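Long-range contacts in MarR family transcriptional regulator (Staphylococcus epidermidis, PDB 5HLI), which probably binds DNA as a dimer and regulates transcription in response to oxidation, as a redox-sensing member of the MarR family: residues Q28-K33 with E114-C119; Y44-T49 with R63-S68; G83-E88 with I99-N104; Q56-I61 with T71-L76. The protein carries 1 engineered substitution. One frame throughout, in Å; residues are numbered along the deposited sequence. Where two conformers were deposited one is given.

Overall arrangement
Contacts 2, 3 and 4 lie in the winged helix-turn-helix domain, whereas contact 1 joins it to the dimer interface. Contact 1 packs helix 2-36 on the end of helix 103-117; it is partly buried and mixes aromatic and aliphatic groups, with carbonyl and hydroxyl oxygens at the aromatic edge. Contact 2, nearer the surface, also touches the second subunit and shares helix 58-65 with contact 4, their centres about 8 Å apart. Contact 4 is buried and essentially apolar. Contact 3 differs most, since backbone and side-chain hydrogen bonds hold its hairpin strands together. It meets contact 4 through the small sheet, where strands 97-101 and 56-57 are neighbours. Contacts 2, 3 and 4 are nested within the loop closed by contact 1.

Contact 1: Q28-K33 with E114-C119; sequences QFYEKK and EAISSC
The Phe29 ring is sandwiched between Cys119 CA on one face and Lys33 CG on the other, each about 3.7 Å from its plane and offset toward the rim. In that plane Ser118 OG meets the edge, 3.3 Å from Phe29 CZ, with Ile116 CA also at the edge; Ala115 O lies near the plane, beside the same CZ. The CZ corner of the rim thus faces two oxygens. Ser118 OG donates to Ala115 O (2.9 Å), within its own segment. Phe29 CB points toward residues 114-119 and CG is anti to the backbone N (chi1 174°); the ring's CE2 lies 3.5 Å from Cys119 CB. Ile116 uses both branches: CG2 comes obliquely to the Tyr30 ring, 3.5 Å from Tyr30 OH, while CD1 touches Lys33 CB at 3.7 Å as the two side chains slide past each other. The phenol of Tyr30 also stacks on Tyr20 of the second subunit, and Cys119 SG forms a disulfide with Cys16 of that subunit, the oxidised state of this redox sensor. Helix 2-36 and the end of helix 103-117 therefore meet at the dimer interface, with Tyr44 of helix 41-52 packed against both Tyr30 and Ile116.

Contact 2: Y44-T49 with R63-S68; sequences YLVLLT and RHLDLS
Leu45 and Thr49, one turn apart on helix 41-52, face Leu65 and His64 at the end of helix 58-65, with CA atoms 7.3 Å apart for Leu45 and Leu65 and 7.1 Å for Thr49 and His64. Leu65 carries the apolar part. Its CD1 meets Val46 CG2 at 3.7 Å, the two side chains crossing at about a right angle, and also lies 4.0 Å from Leu45 CB. The other branch, CD2, rests 3.7 Å from Leu45 O, so the forked tip covers the helix backbone as well as its side chains. These two helices are the first two of the three-helix bundle in the winged helix-turn-helix domain. Directly after Leu65 the chain turns at Asp66, which has positive phi (51°), and Ser68 then occupies the N-cap position of helix 69-81, the helix that corresponds to the DNA-recognition helix in MarR relatives. Val46 reaches that helix too, packing on Leu72, Leu76 and Leu79. At the polar end, Thr49 has OG1 anti to the backbone N (chi1 -175°), which directs it to His64; it approaches the imidazole obliquely, 3.0 Å from ND1. The same hydroxyl oxygen is hydrogen-bonded to Gln56 NE2, so strand 56-57 is linked to helix 41-52 here. On the dimer side, Phe17 of the second subunit packs against Leu45.

Contact 3: G83-E88 with I99-N104; sequences GWVKRE and ITLTDN
Gly83 O is held from opposite faces of its carbonyl plane, by Thr102 OG1 at 2.8 Å and by Asn104 ND2 at 3.2 Å. Gly83 is the C-prime residue of the Schellman motif ending helix 69-81. Thr102 N-caps helix 103-117: its OG1 stands between the backbone N and the carbonyl carbon (chi1 62°), where it donates to Gly83 O and accepts from Gly105 N, so one hydroxyl joins two helix ends. Thr102 N donates to Trp84 O, and antiparallel pairing follows. Lys86 and Thr100 form a hydrogen-bonded pair in which Lys86 N reaches Thr100 O at 2.6 Å and Thr100 N returns a bond to Lys86 O. A water bridges Lys86 O and Thr100 OG1. Val85 and Leu101, a non-hydrogen-bonded pair, have diverging side chains, whereas Arg87 and Ile99 lie side by side, Arg87 CG 3.7 Å from Ile99 CD1. Arg87 NH1 forms a salt bridge with Glu80. This hairpin is the wing of the winged helix fold: Val85 and Ile99 pack on Leu50 of helix 41-52, Ile99 also covers Leu76 of helix 69-81, and strand 56-57 extends the sheet beyond Ile99.

Contact 4: Q56-I61 with T71-L76; sequences QTLNSI and TLTPML. Engineered in segment 71-76: Met75 (natural residue Leu).
Leu72 comes first, its CB 3.6 Å from Leu58 CD1, the two side chains sliding past each other in opposite directions. Its CD1 then reaches across to Ile61 CG2 at 4.0 Å, so one leucine touches residues on successive parts of helix 58-65. Thr73 lies at the margin, where Leu58 CD2 comes within 4.4 Å of its OG1; that hydroxyl is hydrogen-bonded to Ser69 O, back in its own helix. Pro74 has no backbone N-H to give to the preceding turn, and the helix is kinked there. Leu76, a turn beyond Leu72, closes the row: its CD1 meets Leu58 CD1 at 3.5 Å, and CD2 approaches Ile61 CD1 at 4.2 Å. Leu58 CG is anti to the backbone N (chi1 164°), and chi2 of 63° then sets CD1 against both Leu72 CB and Leu76 CD1. Thr57, the N-cap just before this helix, accepts from Ser60 N through OG1 at 3.0 Å. Leu97 and Ile99 of strand 97-101 also pack against Leu58 and Ile61, respectively. This apolar packing of leucine and isoleucine joins helix 58-65 to helix 69-81, the two helices of the helix-turn-helix.

Contact 1: Q28-K33 with E114-C119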
loop_
_atom_site.group_PDB
_atom_site.type_symbol
_atom_site.label_atom_id
_atom_site.label_comp_id
_atom_site.label_asym_id
_atom_site.label_seq_id
_atom_site.Cartn_x
_atom_site.Cartn_y
_atom_site.Cartn_z
ATOM N N GLN A 28 7.175 0.456 0.251
ATOM C CA GLN A 28 8.465 0.774 -0.352
ATOM C C GLN A 28 9.618 0.247 0.488
ATOM O O GLN A 28 10.664 -0.121 -0.058
ATOM C CB GLN A 28 8.602 2.284 -0.545
ATOM C CG GLN A 28 7.664 2.862 -1.603
ATOM C CD GLN A 28 7.490 4.365 -1.468
ATOM O OE1 GLN A 28 8.390 5.066 -1.008
ATOM N NE2 GLN A 28 6.330 4.864 -1.866
ATOM N N PHE A 29 9.453 0.209 1.811
ATOM C CA PHE A 29 10.477 -0.386 2.661
ATOM C C PHE A 29 10.591 -1.884 2.401
ATOM O O PHE A 29 11.699 -2.421 2.276
ATOM C CB PHE A 29 10.164 -0.113 4.133
ATOM C CG PHE A 29 11.089 -0.815 5.089
ATOM C CD1 PHE A 29 12.295 -0.241 5.454
ATOM C CD2 PHE A 29 10.752 -2.049 5.621
ATOM C CE1 PHE A 29 13.150 -0.885 6.333
ATOM C CE2 PHE A 29 11.601 -2.698 6.497
ATOM C CZ PHE A 29 12.800 -2.114 6.854
ATOM N N TYR A 30 9.452 -2.575 2.323
ATOM C CA TYR A 30 9.467 -4.004 2.022
ATOM C C TYR A 30 10.141 -4.274 0.684
ATOM O O TYR A 30 11.013 -5.144 0.578
ATOM C CB TYR A 30 8.042 -4.560 2.018
ATOM C CG TYR A 30 7.593 -5.153 3.336
ATOM C CD1 TYR A 30 7.938 -6.453 3.686
ATOM C CD2 TYR A 30 6.810 -4.422 4.221
ATOM C CE1 TYR A 30 7.526 -7.004 4.887
ATOM C CE2 TYR A 30 6.395 -4.964 5.424
ATOM C CZ TYR A 30 6.755 -6.254 5.751
ATOM O OH TYR A 30 6.344 -6.797 6.947
ATOM N N GLU A 31 9.753 -3.525 -0.351
ATOM C CA GLU A 31 10.313 -3.757 -1.679
ATOM C C GLU A 31 11.821 -3.546 -1.687
ATOM O O GLU A 31 12.556 -4.284 -2.354
ATOM C CB GLU A 31 9.617 -2.850 -2.696
ATOM C CG GLU A 31 8.171 -3.264 -2.968
ATOM C CD GLU A 31 7.254 -2.091 -3.262
ATOM O OE1 GLU A 31 6.018 -2.293 -3.290
ATOM O OE2 GLU A 31 7.760 -0.966 -3.461
ATOM N N LYS A 32 12.306 -2.552 -0.939
ATOM C CA LYS A 32 13.744 -2.327 -0.840
ATOM C C LYS A 32 14.437 -3.504 -0.163
ATOM O O LYS A 32 15.469 -3.992 -0.638
ATOM C CB LYS A 32 14.010 -1.028 -0.078
ATOM C CG LYS A 32 15.475 -0.736 0.196
ATOM C CD LYS A 32 15.633 0.585 0.936
ATOM C CE LYS A 32 17.081 0.840 1.327
ATOM N NZ LYS A 32 17.981 0.871 0.143
ATOM N N LYS A 33 13.875 -3.980 0.950
ATOM C CA LYS A 33 14.495 -5.077 1.686
ATOM C C LYS A 33 14.439 -6.378 0.895
ATOM O O LYS A 33 15.435 -7.105 0.810
ATOM C CB LYS A 33 13.819 -5.241 3.048
ATOM C CG LYS A 33 14.175 -4.141 4.027
ATOM C CD LYS A 33 15.683 -4.052 4.172
ATOM C CE LYS A 33 16.101 -2.931 5.100
ATOM N NZ LYS A 33 17.583 -2.892 5.248
ATOM N N GLU A 114 14.936 -10.188 10.722
ATOM C CA GLU A 114 15.604 -9.050 11.346
ATOM C C GLU A 114 15.637 -7.841 10.419
ATOM O O GLU A 114 15.456 -6.703 10.870
ATOM C CB GLU A 114 17.022 -9.444 11.766
ATOM C CG GLU A 114 17.775 -8.348 12.498
ATOM C CD GLU A 114 18.958 -8.878 13.283
ATOM O OE1 GLU A 114 19.707 -8.059 13.857
ATOM O OE2 GLU A 114 19.139 -10.114 13.330
ATOM N N ALA A 115 15.866 -8.064 9.122
ATOM C CA ALA A 115 15.919 -6.952 8.178
ATOM C C ALA A 115 14.596 -6.197 8.135
ATOM O O ALA A 115 14.578 -4.960 8.097
ATOM C CB ALA A 115 16.290 -7.464 6.786
ATOM N N ILE A 116 13.477 -6.923 8.147
ATOM C CA ILE A 116 12.173 -6.269 8.113
ATOM C C ILE A 116 11.906 -5.537 9.420
ATOM O O ILE A 116 11.263 -4.479 9.426
ATOM C CB ILE A 116 11.067 -7.299 7.806
ATOM C CG1 ILE A 116 11.336 -7.990 6.467
ATOM C CG2 ILE A 116 9.693 -6.633 7.779
ATOM C CD1 ILE A 116 11.526 -7.033 5.311
ATOM N N SER A 117 12.423 -6.057 10.537
ATOM C CA SER A 117 12.095 -5.524 11.856
ATOM C C SER A 117 12.511 -4.069 12.035
ATOM O O SER A 117 12.023 -3.409 12.960
ATOM C CB SER A 117 12.748 -6.379 12.943
ATOM O OG SER A 117 14.158 -6.231 12.931
ATOM N N SER A 118 13.397 -3.550 11.188
ATOM C CA SER A 118 13.771 -2.144 11.263
ATOM C C SER A 118 12.716 -1.217 10.670
ATOM O O SER A 118 12.941 -0.005 10.614
ATOM C CB SER A 118 15.111 -1.916 10.561
ATOM O OG SER A 118 15.070 -2.369 9.220
ATOM N N CYS A 119 11.571 -1.753 10.237
ATOM C CA CYS A 119 10.527 -0.913 9.660
ATOM C C CYS A 119 9.942 0.048 10.687
ATOM O O CYS A 119 9.429 1.110 10.319
ATOM C CB CYS A 119 9.432 -1.794 9.057
ATOM S SG CYS A 119 8.688 -2.958 10.222
#

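Contact 2: Y44-T49 with R63-S68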
loop_
_atom_site.group_PDB
_atom_site.type_symbol
_atom_site.label_atom_id
_atom_site.label_comp_id
_atom_site.label_asym_id
_atom_site.label_seq_id
_atom_site.Cartn_x
_atom_site.Cartn_y
_atom_site.Cartn_z
ATOM N N TYR A 44 8.439 -14.058 -1.563
ATOM C CA TYR A 44 8.369 -13.869 -0.118
ATOM C C TYR A 44 7.170 -14.598 0.477
ATOM O O TYR A 44 7.265 -15.182 1.564
ATOM C CB TYR A 44 8.308 -12.371 0.183
ATOM C CG TYR A 44 8.352 -11.971 1.639
ATOM C CD1 TYR A 44 9.255 -12.547 2.524
ATOM C CD2 TYR A 44 7.515 -10.972 2.117
ATOM C CE1 TYR A 44 9.300 -12.158 3.853
ATOM C CE2 TYR A 44 7.554 -10.575 3.436
ATOM C CZ TYR A 44 8.446 -11.169 4.302
ATOM O OH TYR A 44 8.477 -10.767 5.616
ATOM N N LEU A 45 6.031 -14.580 -0.224
ATOM C CA LEU A 45 4.856 -15.301 0.259
ATOM C C LEU A 45 5.121 -16.799 0.335
ATOM O O LEU A 45 4.698 -17.462 1.288
ATOM C CB LEU A 45 3.653 -15.018 -0.642
ATOM C CG LEU A 45 3.059 -13.608 -0.622
ATOM C CD1 LEU A 45 1.853 -13.541 -1.542
ATOM C CD2 LEU A 45 2.678 -13.205 0.790
ATOM N N VAL A 46 5.816 -17.348 -0.665
ATOM C CA VAL A 46 6.145 -18.773 -0.657
ATOM C C VAL A 46 7.086 -19.097 0.497
ATOM O O VAL A 46 6.913 -20.101 1.198
ATOM C CB VAL A 46 6.749 -19.192 -2.011
ATOM C CG1 VAL A 46 7.293 -20.621 -1.940
ATOM C CG2 VAL A 46 5.711 -19.066 -3.123
ATOM N N LEU A 47 8.098 -18.255 0.710
ATOM C CA LEU A 47 9.022 -18.477 1.817
ATOM C C LEU A 47 8.300 -18.400 3.157
ATOM O O LEU A 47 8.609 -19.161 4.082
ATOM C CB LEU A 47 10.160 -17.460 1.755
ATOM C CG LEU A 47 11.097 -17.577 0.548
ATOM C CD1 LEU A 47 12.037 -16.383 0.480
ATOM C CD2 LEU A 47 11.887 -18.880 0.603
ATOM N N LEU A 48 7.322 -17.498 3.273
ATOM C CA LEU A 48 6.618 -17.324 4.540
ATOM C C LEU A 48 5.831 -18.574 4.922
ATOM O O LEU A 48 5.803 -18.958 6.098
ATOM C CB LEU A 48 5.701 -16.101 4.469
ATOM C CG LEU A 48 6.418 -14.754 4.583
ATOM C CD1 LEU A 48 5.472 -13.599 4.289
ATOM C CD2 LEU A 48 7.044 -14.603 5.966
ATOM N N THR A 49 5.186 -19.229 3.953
ATOM C CA THR A 49 4.460 -20.449 4.295
ATOM C C THR A 49 5.421 -21.607 4.545
ATOM O O THR A 49 5.167 -22.452 5.411
ATOM C CB THR A 49 3.430 -20.803 3.214
ATOM O OG1 THR A 49 2.656 -21.928 3.648
ATOM C CG2 THR A 49 4.089 -21.150 1.885
ATOM N N ARG A 63 -2.715 -23.960 -1.920
ATOM C CA ARG A 63 -3.837 -23.783 -1.002
ATOM C C ARG A 63 -3.546 -22.690 0.020
ATOM O O ARG A 63 -4.413 -21.862 0.317
ATOM C CB ARG A 63 -4.163 -25.104 -0.307
ATOM C CG ARG A 63 -4.765 -26.153 -1.232
ATOM C CD ARG A 63 -5.258 -27.373 -0.467
ATOM N NE ARG A 63 -4.166 -28.195 0.045
ATOM C CZ ARG A 63 -3.558 -29.146 -0.658
ATOM N NH1 ARG A 63 -3.932 -29.393 -1.906
ATOM N NH2 ARG A 63 -2.575 -29.852 -0.115
ATOM N N HIS A 64 -2.322 -22.665 0.558
ATOM C CA HIS A 64 -1.962 -21.656 1.551
ATOM C C HIS A 64 -2.035 -20.247 0.981
ATOM O O HIS A 64 -2.490 -19.320 1.661
ATOM C CB HIS A 64 -0.556 -21.918 2.084
ATOM C CG HIS A 64 -0.475 -23.069 3.028
ATOM N ND1 HIS A 64 0.587 -23.948 3.039
ATOM C CD2 HIS A 64 -1.317 -23.484 4.001
ATOM C CE1 HIS A 64 0.392 -24.856 3.974
ATOM N NE2 HIS A 64 -0.752 -24.594 4.575
ATOM N N LEU A 65 -1.569 -20.059 -0.254
ATOM C CA LEU A 65 -1.506 -18.737 -0.860
ATOM C C LEU A 65 -2.677 -18.442 -1.788
ATOM O O LEU A 65 -2.793 -17.309 -2.266
ATOM C CB LEU A 65 -0.197 -18.577 -1.641
ATOM C CG LEU A 65 1.095 -18.916 -0.895
ATOM C CD1 LEU A 65 2.314 -18.569 -1.741
ATOM C CD2 LEU A 65 1.148 -18.212 0.446
ATOM N N ASP A 66 -3.541 -19.423 -2.038
ATOM C CA ASP A 66 -4.596 -19.322 -3.045
ATOM C C ASP A 66 -4.020 -18.874 -4.387
ATOM O O ASP A 66 -4.445 -17.880 -4.981
ATOM C CB ASP A 66 -5.724 -18.396 -2.591
ATOM C CG ASP A 66 -6.961 -18.525 -3.464
ATOM O OD1 ASP A 66 -7.103 -19.578 -4.124
ATOM O OD2 ASP A 66 -7.783 -17.585 -3.496
ATOM N N LEU A 67 -3.018 -19.614 -4.848
ATOM C CA LEU A 67 -2.418 -19.411 -6.158
ATOM C C LEU A 67 -2.426 -20.735 -6.905
ATOM O O LEU A 67 -2.336 -21.806 -6.301
ATOM C CB LEU A 67 -0.980 -18.873 -6.053
ATOM C CG LEU A 67 -0.770 -17.521 -5.364
ATOM C CD1 LEU A 67 0.722 -17.222 -5.189
ATOM C CD2 LEU A 67 -1.453 -16.400 -6.132
ATOM N N SER A 68 -2.540 -20.656 -8.227
ATOM C CA SER A 68 -2.573 -21.869 -9.027
ATOM C C SER A 68 -1.184 -22.493 -9.103
ATOM O O SER A 68 -0.166 -21.852 -8.823
ATOM C CB SER A 68 -3.087 -21.572 -10.434
ATOM O OG SER A 68 -2.155 -20.774 -11.143
#

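Contact 3: G83-E88 with I99-N104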
loop_
_atom_site.group_PDB
_atom_site.type_symbol
_atom_site.label_atom_id
_atom_site.label_comp_id
_atom_site.label_asym_id
_atom_site.label_seq_id
_atom_site.Cartn_x
_atom_site.Cartn_y
_atom_site.Cartn_z
ATOM N N GLY A 83 18.840 -20.755 -4.782
ATOM C CA GLY A 83 19.366 -21.407 -3.599
ATOM C C GLY A 83 18.488 -21.385 -2.370
ATOM O O GLY A 83 18.999 -21.602 -1.266
ATOM N N TRP A 84 17.183 -21.146 -2.516
ATOM C CA TRP A 84 16.293 -21.082 -1.361
ATOM C C TRP A 84 15.610 -22.410 -1.059
ATOM O O TRP A 84 15.419 -22.755 0.112
ATOM C CB TRP A 84 15.221 -20.010 -1.575
ATOM C CG TRP A 84 15.739 -18.608 -1.595
ATOM C CD1 TRP A 84 16.254 -17.938 -2.665
ATOM C CD2 TRP A 84 15.761 -17.689 -0.498
ATOM N NE1 TRP A 84 16.609 -16.661 -2.299
ATOM C CE2 TRP A 84 16.313 -16.484 -0.972
ATOM C CE3 TRP A 84 15.372 -17.771 0.843
ATOM C CZ2 TRP A 84 16.486 -15.371 -0.156
ATOM C CZ3 TRP A 84 15.540 -16.664 1.649
ATOM C CH2 TRP A 84 16.094 -15.481 1.149
ATOM N N VAL A 85 15.209 -23.154 -2.090
ATOM C CA VAL A 85 14.454 -24.388 -1.920
ATOM C C VAL A 85 15.064 -25.469 -2.800
ATOM O O VAL A 85 15.861 -25.199 -3.699
ATOM C CB VAL A 85 12.957 -24.220 -2.264
ATOM C CG1 VAL A 85 12.307 -23.148 -1.392
ATOM C CG2 VAL A 85 12.786 -23.900 -3.743
ATOM N N LYS A 86 14.663 -26.707 -2.534
ATOM C CA LYS A 86 14.878 -27.822 -3.441
ATOM C C LYS A 86 13.541 -28.272 -4.015
ATOM O O LYS A 86 12.506 -28.209 -3.346
ATOM C CB LYS A 86 15.565 -28.997 -2.738
ATOM C CG LYS A 86 16.981 -28.697 -2.276
ATOM C CD LYS A 86 17.686 -29.952 -1.793
ATOM C CE LYS A 86 19.159 -29.677 -1.528
ATOM N NZ LYS A 86 19.853 -29.188 -2.756
ATOM N N ARG A 87 13.570 -28.716 -5.266
ATOM C CA ARG A 87 12.398 -29.259 -5.939
ATOM C C ARG A 87 12.604 -30.750 -6.164
ATOM O O ARG A 87 13.647 -31.164 -6.681
ATOM C CB ARG A 87 12.145 -28.539 -7.267
ATOM C CG ARG A 87 11.653 -27.105 -7.095
ATOM C CD ARG A 87 11.674 -26.310 -8.396
ATOM N NE ARG A 87 10.807 -26.870 -9.429
ATOM C CZ ARG A 87 11.244 -27.523 -10.501
ATOM N NH1 ARG A 87 12.548 -27.700 -10.685
ATOM N NH2 ARG A 87 10.380 -27.998 -11.389
ATOM N N GLU A 88 11.623 -31.553 -5.754
ATOM C CA GLU A 88 11.663 -33.001 -5.938
ATOM C C GLU A 88 10.342 -33.446 -6.545
ATOM O O GLU A 88 9.325 -33.512 -5.847
ATOM C CB GLU A 88 11.916 -33.731 -4.618
ATOM C CG GLU A 88 11.808 -35.247 -4.741
ATOM C CD GLU A 88 11.693 -35.945 -3.397
ATOM O OE1 GLU A 88 11.490 -37.177 -3.384
ATOM O OE2 GLU A 88 11.808 -35.264 -2.357
ATOM N N ILE A 99 8.473 -29.456 -2.116
ATOM C CA ILE A 99 9.318 -28.277 -1.963
ATOM C C ILE A 99 9.925 -28.300 -0.569
ATOM O O ILE A 99 9.199 -28.383 0.429
ATOM C CB ILE A 99 8.516 -26.984 -2.191
ATOM C CG1 ILE A 99 7.820 -27.030 -3.552
ATOM C CG2 ILE A 99 9.423 -25.764 -2.081
ATOM C CD1 ILE A 99 8.774 -27.183 -4.722
ATOM N N THR A 100 11.253 -28.229 -0.496
ATOM C CA THR A 100 11.961 -28.285 0.775
ATOM C C THR A 100 12.963 -27.144 0.843
ATOM O O THR A 100 13.717 -26.917 -0.107
ATOM C CB THR A 100 12.680 -29.628 0.951
ATOM O OG1 THR A 100 11.790 -30.697 0.598
ATOM C CG2 THR A 100 13.124 -29.807 2.393
ATOM N N LEU A 101 12.968 -26.432 1.966
ATOM C CA LEU A 101 13.950 -25.377 2.176
ATOM C C LEU A 101 15.360 -25.953 2.172
ATOM O O LEU A 101 15.617 -27.012 2.751
ATOM C CB LEU A 101 13.685 -24.666 3.505
ATOM C CG LEU A 101 12.439 -23.782 3.620
ATOM C CD1 LEU A 101 12.122 -23.511 5.083
ATOM C CD2 LEU A 101 12.640 -22.476 2.868
ATOM N N THR A 102 16.276 -25.259 1.503
ATOM C CA THR A 102 17.684 -25.583 1.652
ATOM C C THR A 102 18.163 -25.158 3.039
ATOM O O THR A 102 17.457 -24.474 3.787
ATOM C CB THR A 102 18.522 -24.896 0.571
ATOM O OG1 THR A 102 18.409 -23.472 0.705
ATOM C CG2 THR A 102 18.049 -25.306 -0.816
ATOM N N ASP A 103 19.377 -25.589 3.391
ATOM C CA ASP A 103 19.993 -25.096 4.619
ATOM C C ASP A 103 20.069 -23.575 4.610
ATOM O O ASP A 103 19.773 -22.923 5.619
ATOM C CB ASP A 103 21.387 -25.699 4.799
ATOM C CG ASP A 103 21.346 -27.174 5.144
ATOM O OD1 ASP A 103 20.298 -27.641 5.636
ATOM O OD2 ASP A 103 22.366 -27.866 4.932
ATOM N N ASN A 104 20.448 -22.993 3.470
ATOM C CA ASN A 104 20.477 -21.540 3.354
ATOM C C ASN A 104 19.078 -20.945 3.475
ATOM O O ASN A 104 18.885 -19.941 4.170
ATOM C CB ASN A 104 21.126 -21.136 2.032
ATOM C CG ASN A 104 20.926 -19.669 1.709
ATOM O OD1 ASN A 104 21.515 -18.798 2.346
ATOM N ND2 ASN A 104 20.100 -19.390 0.709
HETATM O O HOH W 1 12.167 -31.100 -1.873
#

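Contact 4: Q56-I61 with T71-L76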
loop_
_atom_site.group_PDB
_atom_site.type_symbol
_atom_site.label_atom_id
_atom_site.label_comp_id
_atom_site.label_asym_id
_atom_site.label_seq_id
_atom_site.Cartn_x
_atom_site.Cartn_y
_atom_site.Cartn_z
ATOM N N GLN A 56 6.566 -28.805 1.977
ATOM C CA GLN A 56 5.207 -28.713 1.467
ATOM C C GLN A 56 5.196 -29.148 0.013
ATOM O O GLN A 56 6.163 -28.932 -0.721
ATOM C CB GLN A 56 4.640 -27.288 1.551
ATOM C CG GLN A 56 4.225 -26.834 2.928
ATOM C CD GLN A 56 3.484 -25.518 2.878
ATOM O OE1 GLN A 56 2.515 -25.372 2.135
ATOM N NE2 GLN A 56 3.943 -24.548 3.658
ATOM N N THR A 57 4.091 -29.755 -0.401
ATOM C CA THR A 57 3.906 -30.000 -1.818
ATOM C C THR A 57 3.562 -28.693 -2.526
ATOM O O THR A 57 3.177 -27.701 -1.903
ATOM C CB THR A 57 2.808 -31.035 -2.058
ATOM O OG1 THR A 57 1.554 -30.521 -1.591
ATOM C CG2 THR A 57 3.130 -32.343 -1.337
ATOM N N LEU A 58 3.731 -28.702 -3.848
ATOM C CA LEU A 58 3.320 -27.559 -4.655
ATOM C C LEU A 58 1.842 -27.243 -4.452
ATOM O O LEU A 58 1.459 -26.072 -4.338
ATOM C CB LEU A 58 3.626 -27.843 -6.125
ATOM C CG LEU A 58 2.970 -26.990 -7.210
ATOM C CD1 LEU A 58 3.409 -25.557 -7.099
ATOM C CD2 LEU A 58 3.317 -27.541 -8.579
ATOM N N ASN A 59 0.999 -28.275 -4.385
ATOM C CA ASN A 59 -0.430 -28.048 -4.194
ATOM C C ASN A 59 -0.725 -27.463 -2.818
ATOM O O ASN A 59 -1.613 -26.613 -2.678
ATOM C CB ASN A 59 -1.200 -29.351 -4.405
ATOM C CG ASN A 59 -1.273 -29.754 -5.866
ATOM O OD1 ASN A 59 -1.180 -28.911 -6.761
ATOM N ND2 ASN A 59 -1.443 -31.045 -6.114
ATOM N N SER A 60 0.009 -27.901 -1.790
ATOM C CA SER A 60 -0.193 -27.358 -0.450
ATOM C C SER A 60 0.167 -25.877 -0.392
ATOM O O SER A 60 -0.516 -25.089 0.274
ATOM C CB SER A 60 0.629 -28.145 0.568
ATOM O OG SER A 60 0.633 -27.495 1.827
ATOM N N ILE A 61 1.241 -25.482 -1.077
ATOM C CA ILE A 61 1.595 -24.066 -1.146
ATOM C C ILE A 61 0.497 -23.284 -1.854
ATOM O O ILE A 61 0.148 -22.168 -1.452
ATOM C CB ILE A 61 2.958 -23.887 -1.839
ATOM C CG1 ILE A 61 4.042 -24.647 -1.068
ATOM C CG2 ILE A 61 3.310 -22.407 -1.962
ATOM C CD1 ILE A 61 5.414 -24.597 -1.716
ATOM N N THR A 71 0.855 -20.676 -11.739
ATOM C CA THR A 71 1.469 -19.451 -11.236
ATOM C C THR A 71 2.694 -19.764 -10.386
ATOM O O THR A 71 3.729 -19.097 -10.499
ATOM C CB THR A 71 0.447 -18.641 -10.431
ATOM O OG1 THR A 71 -0.680 -18.327 -11.259
ATOM C CG2 THR A 71 1.060 -17.343 -9.919
ATOM N N LEU A 72 2.604 -20.797 -9.545
ATOM C CA LEU A 72 3.684 -21.123 -8.624
ATOM C C LEU A 72 4.866 -21.806 -9.296
ATOM O O LEU A 72 5.973 -21.765 -8.749
ATOM C CB LEU A 72 3.165 -22.022 -7.505
ATOM C CG LEU A 72 2.252 -21.380 -6.467
ATOM C CD1 LEU A 72 1.618 -22.458 -5.624
ATOM C CD2 LEU A 72 3.045 -20.420 -5.599
ATOM N N THR A 73 4.655 -22.438 -10.452
ATOM C CA THR A 73 5.721 -23.218 -11.079
ATOM C C THR A 73 6.974 -22.391 -11.366
ATOM O O THR A 73 8.062 -22.806 -10.935
ATOM C CB THR A 73 5.186 -23.903 -12.344
ATOM O OG1 THR A 73 4.272 -24.944 -11.975
ATOM C CG2 THR A 73 6.324 -24.496 -13.164
ATOM N N PRO A 74 6.909 -21.240 -12.047
ATOM C CA PRO A 74 8.153 -20.474 -12.251
ATOM C C PRO A 74 8.708 -19.878 -10.969
ATOM O O PRO A 74 9.929 -19.703 -10.860
ATOM C CB PRO A 74 7.737 -19.383 -13.247
ATOM C CG PRO A 74 6.281 -19.210 -13.019
ATOM C CD PRO A 74 5.764 -20.585 -12.704
ATOM N N MET A 75 7.870 -19.549 -10.017
ATOM C CA MET A 75 8.360 -19.044 -8.763
ATOM C C MET A 75 9.205 -20.040 -8.012
ATOM O O MET A 75 10.215 -19.676 -7.510
ATOM C CB MET A 75 7.244 -18.565 -7.896
ATOM C CG MET A 75 6.667 -17.326 -8.455
ATOM S SD MET A 75 5.718 -16.633 -7.186
ATOM C CE MET A 75 4.150 -17.405 -7.360
ATOM N N LEU A 76 8.758 -21.282 -7.942
ATOM C CA LEU A 76 9.523 -22.309 -7.246
ATOM C C LEU A 76 10.812 -22.636 -7.988
ATOM O O LEU A 76 11.854 -22.868 -7.362
ATOM C CB LEU A 76 8.666 -23.560 -7.058
ATOM C CG LEU A 76 7.582 -23.415 -5.987
ATOM C CD1 LEU A 76 6.632 -24.594 -6.021
ATOM C CD2 LEU A 76 8.221 -23.273 -4.611
#